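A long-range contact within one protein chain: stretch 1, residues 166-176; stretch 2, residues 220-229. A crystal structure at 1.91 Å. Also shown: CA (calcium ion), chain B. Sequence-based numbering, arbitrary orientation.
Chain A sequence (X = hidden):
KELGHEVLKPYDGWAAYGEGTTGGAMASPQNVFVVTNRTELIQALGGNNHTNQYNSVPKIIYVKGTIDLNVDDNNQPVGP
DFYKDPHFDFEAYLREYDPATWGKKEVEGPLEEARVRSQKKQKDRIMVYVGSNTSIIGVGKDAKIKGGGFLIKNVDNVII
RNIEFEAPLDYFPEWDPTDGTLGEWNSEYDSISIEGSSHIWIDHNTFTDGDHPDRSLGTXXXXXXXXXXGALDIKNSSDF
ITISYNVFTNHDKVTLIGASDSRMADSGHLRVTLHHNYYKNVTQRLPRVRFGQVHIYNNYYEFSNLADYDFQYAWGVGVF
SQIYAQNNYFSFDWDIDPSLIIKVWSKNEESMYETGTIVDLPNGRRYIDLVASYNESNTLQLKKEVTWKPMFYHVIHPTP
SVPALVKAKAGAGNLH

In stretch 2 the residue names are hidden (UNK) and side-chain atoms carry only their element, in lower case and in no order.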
ATOM      1  N   GLU A 166      -7.890  -7.834  -2.542  1.00 11.24           N
ATOM      2  CA  GLU A 166      -8.337  -8.116  -1.184  1.00 13.66           C
ATOM      3  C   GLU A 166      -7.016  -8.383  -0.468  1.00 13.61           C
ATOM      4  O   GLU A 166      -6.295  -9.320  -0.822  1.00 14.47           O
ATOM      5  CB  GLU A 166      -9.216  -9.364  -1.116  1.00 14.50           C
ATOM      6  CG  GLU A 166      -9.756  -9.614   0.288  1.00 15.74           C
ATOM      7  CD  GLU A 166     -10.497 -10.931   0.412  1.00 19.47           C
ATOM      8  OE1 GLU A 166      -9.847 -11.992   0.309  1.00 19.82           O
ATOM      9  OE2 GLU A 166     -11.729 -10.900   0.613  1.00 21.12           O
ATOM     10  N   ALA A 167      -6.689  -7.554   0.515  1.00 13.31           N
ATOM     11  CA  ALA A 167      -5.433  -7.692   1.244  1.00 13.16           C
ATOM     12  C   ALA A 167      -5.135  -9.130   1.646  1.00 14.14           C
ATOM     13  O   ALA A 167      -6.001  -9.840   2.160  1.00 13.88           O
ATOM     14  CB  ALA A 167      -5.443  -6.800   2.479  1.00 13.31           C
ATOM     15  N   PRO A 168      -3.892  -9.577   1.414  1.00 12.70           N
ATOM     16  CA  PRO A 168      -3.485 -10.939   1.759  1.00 14.22           C
ATOM     17  C   PRO A 168      -3.410 -11.143   3.268  1.00 14.83           C
ATOM     18  O   PRO A 168      -3.084 -10.224   4.018  1.00 13.92           O
ATOM     19  CB  PRO A 168      -2.121 -11.068   1.087  1.00 13.83           C
ATOM     20  CG  PRO A 168      -1.583  -9.676   1.173  1.00 12.29           C
ATOM     21  CD  PRO A 168      -2.782  -8.843   0.780  1.00 13.74           C
ATOM     22  N   LEU A 169      -3.723 -12.356   3.699  1.00 15.39           N
ATOM     23  CA  LEU A 169      -3.688 -12.710   5.109  1.00 16.60           C
ATOM     24  C   LEU A 169      -2.415 -13.505   5.381  1.00 16.39           C
ATOM     25  O   LEU A 169      -2.117 -14.469   4.673  1.00 16.91           O
ATOM     26  CB  LEU A 169      -4.910 -13.564   5.453  1.00 20.30           C
ATOM     27  CG  LEU A 169      -5.867 -13.143   6.571  1.00 24.29           C
ATOM     28  CD1 LEU A 169      -6.273 -11.693   6.418  1.00 23.58           C
ATOM     29  CD2 LEU A 169      -7.087 -14.046   6.530  1.00 25.78           C
ATOM     30  N   ASP A 170      -1.663 -13.086   6.393  1.00 15.15           N
ATOM     31  CA  ASP A 170      -0.435 -13.771   6.788  1.00 14.67           C
ATOM     32  C   ASP A 170      -0.875 -14.788   7.847  1.00 14.28           C
ATOM     33  O   ASP A 170      -1.272 -14.402   8.945  1.00 11.67           O
ATOM     34  CB  ASP A 170       0.550 -12.774   7.409  1.00 15.76           C
ATOM     35  CG  ASP A 170       1.920 -13.383   7.670  1.00 17.10           C
ATOM     36  OD1 ASP A 170       1.995 -14.599   7.951  1.00 13.81           O
ATOM     37  OD2 ASP A 170       2.922 -12.638   7.606  1.00 15.31           O
ATOM     38  N   TYR A 171      -0.808 -16.074   7.517  1.00 12.84           N
ATOM     39  CA  TYR A 171      -1.230 -17.123   8.452  1.00 14.73           C
ATOM     40  C   TYR A 171      -0.285 -17.333   9.628  1.00 14.97           C
ATOM     41  O   TYR A 171      -0.641 -17.992  10.613  1.00 15.54           O
ATOM     42  CB  TYR A 171      -1.387 -18.464   7.730  1.00 14.10           C
ATOM     43  CG  TYR A 171      -2.490 -18.525   6.697  1.00 18.68           C
ATOM     44  CD1 TYR A 171      -3.674 -17.805   6.862  1.00 21.87           C
ATOM     45  CD2 TYR A 171      -2.379 -19.358   5.588  1.00 19.79           C
ATOM     46  CE1 TYR A 171      -4.721 -17.922   5.946  1.00 24.81           C
ATOM     47  CE2 TYR A 171      -3.418 -19.484   4.670  1.00 23.51           C
ATOM     48  CZ  TYR A 171      -4.585 -18.766   4.855  1.00 23.98           C
ATOM     49  OH  TYR A 171      -5.616 -18.902   3.958  1.00 27.15           O
ATOM     50  N   PHE A 172       0.919 -16.782   9.531  1.00 14.21           N
ATOM     51  CA  PHE A 172       1.900 -16.954  10.592  1.00 14.20           C
ATOM     52  C   PHE A 172       2.558 -15.640  10.984  1.00 14.95           C
ATOM     53  O   PHE A 172       3.763 -15.464  10.823  1.00 14.54           O
ATOM     54  CB  PHE A 172       2.948 -17.969  10.141  1.00 14.40           C
ATOM     55  CG  PHE A 172       2.349 -19.254   9.646  1.00 13.61           C
ATOM     56  CD1 PHE A 172       1.872 -20.206  10.544  1.00 13.00           C
ATOM     57  CD2 PHE A 172       2.187 -19.477   8.282  1.00 13.57           C
ATOM     58  CE1 PHE A 172       1.237 -21.361  10.091  1.00 13.90           C
ATOM     59  CE2 PHE A 172       1.552 -20.629   7.819  1.00 13.78           C
ATOM     60  CZ  PHE A 172       1.074 -21.572   8.727  1.00 14.40           C
ATOM     61  N   PRO A 173       1.762 -14.699  11.514  1.00 15.42           N
ATOM     62  CA  PRO A 173       2.263 -13.390  11.937  1.00 16.48           C
ATOM     63  C   PRO A 173       3.330 -13.556  13.005  1.00 17.53           C
ATOM     64  O   PRO A 173       3.280 -14.484  13.812  1.00 16.62           O
ATOM     65  CB  PRO A 173       1.023 -12.703  12.506  1.00 15.55           C
ATOM     66  CG  PRO A 173      -0.109 -13.376  11.811  1.00 19.17           C
ATOM     67  CD  PRO A 173       0.323 -14.819  11.800  1.00 16.35           C
ATOM     68  N   GLU A 174       4.288 -12.641  13.007  1.00 18.57           N
ATOM     69  CA  GLU A 174       5.363 -12.651  13.980  1.00 20.43           C
ATOM     70  C   GLU A 174       4.930 -11.868  15.217  1.00 19.63           C
ATOM     71  O   GLU A 174       4.332 -10.798  15.103  1.00 20.23           O
ATOM     72  CB  GLU A 174       6.601 -11.999  13.368  1.00 22.04           C
ATOM     73  CG  GLU A 174       7.668 -11.592  14.361  1.00 26.37           C
ATOM     74  CD  GLU A 174       8.673 -10.635  13.748  1.00 31.29           C
ATOM     75  OE1 GLU A 174       9.402 -11.046  12.822  1.00 34.25           O
ATOM     76  OE2 GLU A 174       8.727  -9.467  14.185  1.00 34.89           O
ATOM     77  N   TRP A 175       5.207 -12.406  16.397  1.00 18.72           N
ATOM     78  CA  TRP A 175       4.872 -11.697  17.626  1.00 17.96           C
ATOM     79  C   TRP A 175       6.117 -10.943  18.068  1.00 17.77           C
ATOM     80  O   TRP A 175       7.198 -11.520  18.153  1.00 17.92           O
ATOM     81  CB  TRP A 175       4.447 -12.660  18.739  1.00 18.22           C
ATOM     82  CG  TRP A 175       4.421 -12.000  20.097  1.00 18.54           C
ATOM     83  CD1 TRP A 175       5.242 -12.268  21.160  1.00 20.52           C
ATOM     84  CD2 TRP A 175       3.553 -10.940  20.520  1.00 20.26           C
ATOM     85  NE1 TRP A 175       4.939 -11.439  22.217  1.00 19.50           N
ATOM     86  CE2 TRP A 175       3.907 -10.614  21.851  1.00 21.76           C
ATOM     87  CE3 TRP A 175       2.513 -10.232  19.904  1.00 20.57           C
ATOM     88  CZ2 TRP A 175       3.255  -9.611  22.575  1.00 22.19           C
ATOM     89  CZ3 TRP A 175       1.865  -9.233  20.626  1.00 22.56           C
ATOM     90  CH2 TRP A 175       2.241  -8.933  21.948  1.00 21.65           C
ATOM     91  N   ASP A 176       5.967  -9.649  18.328  1.00 18.43           N
ATOM     92  CA  ASP A 176       7.088  -8.833  18.779  1.00 20.61           C
ATOM     93  C   ASP A 176       6.683  -8.187  20.098  1.00 20.82           C
ATOM     94  O   ASP A 176       5.939  -7.210  20.112  1.00 18.86           O
ATOM     95  CB  ASP A 176       7.413  -7.741  17.761  1.00 23.09           C
ATOM     96  CG  ASP A 176       8.633  -6.928  18.152  1.00 24.93           C
ATOM     97  OD1 ASP A 176       9.056  -7.015  19.326  1.00 26.22           O
ATOM     98  OD2 ASP A 176       9.166  -6.197  17.293  1.00 27.09           O
ATOM     99  N   UNK A 220      -5.026 -12.058  20.422  1.00 25.16           N
ATOM    100  CA  UNK A 220      -4.143 -12.987  21.116  1.00 24.91           C
ATOM    101  C   UNK A 220      -3.115 -12.167  21.875  1.00 25.31           C
ATOM    102  O   UNK A 220      -2.642 -11.141  21.379  1.00 23.84           O
ATOM    103  c   UNK A 220      -4.811 -14.607  18.123  1.00 23.43           C
ATOM    104  c   UNK A 220      -6.179 -16.584  18.141  1.00 25.76           C
ATOM    105  c   UNK A 220      -5.761 -16.865  19.433  1.00 24.01           C
ATOM    106  c   UNK A 220      -3.438 -13.925  20.132  1.00 24.53           C
ATOM    107  c   UNK A 220      -4.378 -14.870  19.422  1.00 24.97           C
ATOM    108  o   UNK A 220      -7.061 -17.430  17.509  1.00 26.75           O
ATOM    109  c   UNK A 220      -5.708 -15.458  17.480  1.00 24.99           C
ATOM    110  c   UNK A 220      -4.865 -16.010  20.064  1.00 23.71           C
ATOM    111  N   UNK A 221      -2.774 -12.614  23.080  1.00 24.85           N
ATOM    112  CA  UNK A 221      -1.812 -11.898  23.909  1.00 24.59           C
ATOM    113  C   UNK A 221      -2.372 -10.519  24.232  1.00 25.23           C
ATOM    114  O   UNK A 221      -1.627  -9.590  24.539  1.00 26.31           O
ATOM    115  c   UNK A 221      -0.207 -14.233  23.507  1.00 20.58           C
ATOM    116  c   UNK A 221       1.405 -13.068  22.172  1.00 20.71           C
ATOM    117  c   UNK A 221       0.250 -13.043  22.944  1.00 21.49           C
ATOM    118  c   UNK A 221      -0.475 -11.746  23.179  1.00 23.26           C
ATOM    119  c   UNK A 221       1.634 -15.441  22.524  1.00 20.28           C
ATOM    120  c   UNK A 221       0.477 -15.429  23.300  1.00 19.89           C
ATOM    121  c   UNK A 221       2.098 -14.257  21.958  1.00 21.03           C
ATOM    122  N   UNK A 222      -3.693 -10.390  24.153  1.00 25.90           N
ATOM    123  CA  UNK A 222      -4.328  -9.118  24.442  1.00 26.83           C
ATOM    124  C   UNK A 222      -4.077  -8.063  23.381  1.00 27.92           C
ATOM    125  O   UNK A 222      -4.267  -6.872  23.632  1.00 28.09           O
ATOM    126  N   UNK A 223      -3.642  -8.496  22.198  1.00 27.41           N
ATOM    127  CA  UNK A 223      -3.372  -7.582  21.092  1.00 26.70           C
ATOM    128  C   UNK A 223      -4.113  -8.048  19.839  1.00 25.60           C
ATOM    129  O   UNK A 223      -4.310  -9.245  19.633  1.00 25.19           O
ATOM    130  n   UNK A 223      -3.319  -3.903  22.630  1.00 32.48           N
ATOM    131  c   UNK A 223      -2.320  -3.849  21.758  1.00 33.36           C
ATOM    132  c   UNK A 223      -1.868  -7.528  20.788  1.00 27.58           C
ATOM    133  c   UNK A 223      -1.393  -5.936  22.669  1.00 31.46           C
ATOM    134  c   UNK A 223      -0.976  -7.221  21.983  1.00 29.33           C
ATOM    135  n   UNK A 223      -1.392  -4.802  21.754  1.00 31.87           N
ATOM    136  n   UNK A 223      -2.250  -2.847  20.893  1.00 31.48           N
ATOM    137  N   UNK A 224      -4.544  -7.105  18.989  1.00 23.92           N
ATOM    138  CA  UNK A 224      -5.251  -7.516  17.773  1.00 22.55           C
ATOM    139  C   UNK A 224      -4.352  -8.404  16.915  1.00 20.67           C
ATOM    140  O   UNK A 224      -3.171  -8.112  16.729  1.00 19.81           O
ATOM    141  c   UNK A 224      -4.398  -5.640  19.050  1.00 24.75           C
ATOM    142  c   UNK A 224      -4.522  -5.257  17.598  1.00 26.34           C
ATOM    143  c   UNK A 224      -5.595  -6.184  17.101  1.00 23.70           C
ATOM    144  N   UNK A 225      -4.915  -9.496  16.410  1.00 18.55           N
ATOM    145  CA  UNK A 225      -4.165 -10.436  15.587  1.00 17.70           C
ATOM    146  C   UNK A 225      -4.040  -9.862  14.178  1.00 18.08           C
ATOM    147  O   UNK A 225      -4.818 -10.196  13.281  1.00 17.33           O
ATOM    148  c   UNK A 225      -1.967 -14.209  15.370  1.00 14.08           C
ATOM    149  c   UNK A 225      -3.650 -14.903  13.795  1.00 14.34           C
ATOM    150  c   UNK A 225      -4.886 -11.785  15.564  1.00 16.09           C
ATOM    151  c   UNK A 225      -2.407 -15.094  14.397  1.00 14.56           C
ATOM    152  c   UNK A 225      -4.447 -13.826  14.173  1.00 14.21           C
ATOM    153  c   UNK A 225      -2.772 -13.132  15.741  1.00 14.80           C
ATOM    154  c   UNK A 225      -4.018 -12.931  15.146  1.00 15.41           C
ATOM    155  N   UNK A 226      -3.050  -8.993  14.003  1.00 18.22           N
ATOM    156  CA  UNK A 226      -2.804  -8.319  12.733  1.00 18.77           C
ATOM    157  C   UNK A 226      -2.184  -9.215  11.664  1.00 16.75           C
ATOM    158  O   UNK A 226      -0.963  -9.351  11.567  1.00 16.86           O
ATOM    159  c   UNK A 226      -1.756  -4.900  14.311  1.00 31.05           C
ATOM    160  o   UNK A 226      -2.226  -3.989  14.995  1.00 35.26           O
ATOM    161  n   UNK A 226      -0.500  -4.892  13.871  1.00 33.18           N
ATOM    162  c   UNK A 226      -1.934  -7.081  12.988  1.00 20.85           C
ATOM    163  c   UNK A 226      -2.611  -6.098  13.938  1.00 27.56           C
ATOM    164  N   UNK A 227      -3.049  -9.820  10.858  1.00 14.41           N
ATOM    165  CA  UNK A 227      -2.620 -10.708   9.788  1.00 13.74           C
ATOM    166  C   UNK A 227      -2.427  -9.974   8.464  1.00 13.53           C
ATOM    167  O   UNK A 227      -2.013 -10.571   7.466  1.00 13.77           O
ATOM    168  o   UNK A 227      -5.791 -13.880  10.808  1.00 17.73           O
ATOM    169  c   UNK A 227      -4.590 -13.975  10.555  1.00 17.88           C
ATOM    170  n   UNK A 227      -4.048 -15.075  10.052  1.00 17.51           N
ATOM    171  c   UNK A 227      -3.634 -11.839   9.620  1.00 14.50           C
ATOM    172  c   UNK A 227      -3.648 -12.813  10.790  1.00 15.18           C
ATOM    173  N   UNK A 228      -2.743  -8.682   8.454  1.00 11.08           N
ATOM    174  CA  UNK A 228      -2.570  -7.868   7.254  1.00 12.47           C
ATOM    175  C   UNK A 228      -1.358  -6.978   7.448  1.00 13.05           C
ATOM    176  O   UNK A 228      -0.900  -6.772   8.571  1.00 13.59           O
ATOM    177  n   UNK A 228      -6.765  -8.722   5.912  1.00 13.38           N
ATOM    178  c   UNK A 228      -5.474  -8.324   5.660  1.00 11.91           C
ATOM    179  c   UNK A 228      -7.123  -8.289   7.106  1.00 11.41           C
ATOM    180  n   UNK A 228      -6.106  -7.627   7.632  1.00 11.62           N
ATOM    181  c   UNK A 228      -3.763  -6.931   7.022  1.00 11.71           C
ATOM    182  c   UNK A 228      -5.053  -7.631   6.743  1.00 10.30           C
ATOM    183  N   UNK A 229      -0.829  -6.457   6.352  1.00 12.37           N
ATOM    184  CA  UNK A 229       0.262  -5.516   6.461  1.00 12.99           C
ATOM    185  C   UNK A 229      -0.119  -4.337   5.576  1.00 13.57           C
ATOM    186  O   UNK A 229      -1.199  -3.776   5.742  1.00 14.34           O
ATOM    187  o   UNK A 229       3.768  -5.139   5.854  1.00 17.87           O
ATOM    188  o   UNK A 229       2.705  -4.822   7.728  1.00 14.04           O
ATOM    189  c   UNK A 229       2.775  -5.301   6.576  1.00 18.01           C
ATOM    190  c   UNK A 229       1.602  -6.119   6.049  1.00 13.76           C
TER
HETATM  191 CA    CA B 417       5.006  -4.114   3.828  1.00 25.80          CA
HETATM  192  O   HOH W   1      -8.266  -9.572   3.836  1.00 13.83           O
HETATM  193  O   HOH W   2      -2.161  -7.479   3.923  1.00 20.95           O
HETATM  194  O   HOH W   3       5.492  -6.424   4.215  1.00 24.75           O
HETATM  195  O   HOH W   4       7.123  -3.335   2.500  1.00 23.80           O
HETATM  196  O   HOH W   5       6.245  -3.412   5.900  1.00 24.97           O

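Position 220 has one carbon, then a ring of six carbons bearing an oxygen. The ring stays well clear of stretch 1. This is Y220. Y220 opens a type I' turn that ends at 223.

Position 221 has one carbon and a six-carbon ring without oxygen. Its CB points toward stretch 1, and the ring meets W175. This is F221. The edge of its ring faces the W175 indole, with planes at 78°. CD1 of F221 lies 3.4 Å from CD2 of W175, and CB of F221 also sits over the six-membered ring.

Position 222 has no side-chain atoms. It is G222. Its phi of 71° favours glycine, and nothing of stretch 1 is near.

Position 223 has three carbons, a nitrogen, then a carbon carrying two more nitrogens. A side-chain carbon meets the edge of the W175 indole. This is R223. CG of R223 lies 3.6 Å from CH2 of W175. NH1 of R223 donates a hydrogen bond to O of G222 at 3.3 Å.

Position 224 has three carbons closing a ring onto the backbone nitrogen. It is P224, and it is out of reach of stretch 1.

Position 225 has one carbon and a plain six-carbon ring. CB points sideways, but the ring end comes nearer to P173. This is F225, with CZ of F225 3.8 Å from CD of P173.

Position 226 has three carbons, the third carrying one oxygen and one nitrogen. Its CA-to-CB bond points away from stretch 1. This is Q226.

Position 227 has the same atom set, but its CA-to-CB bond points toward stretch 1. The side chain reaches D170 and P173. This is Q227. NE2 of Q227 donates to O of D170 at 3.1 Å. CG of Q227 packs 3.7 Å from CG of P173.

Position 228 has one carbon and a five-membered ring of three carbons and two nitrogens. The ring lies by A167 and L169. This is H228. CD2 of H228 lies 3.5 Å from CB of A167. A water joins NE2 of H228 (2.7 Å) to O of A167 (2.8 Å).

Position 229 has two carbons, the second carrying two oxygens. This is D229. Its end leads away from stretch 1, and OD2 of D229 binds calcium at 2.6 Å.

The contact centres on Q227. N of D170 donates to O of Q227 at 2.8 Å, so backbone and side chain of Q227 together hold both polar backbone atoms of D170. Apolar packing on P173 and W175 extends the contact.

Stretch 2 220-229: YFGRPFQQHD
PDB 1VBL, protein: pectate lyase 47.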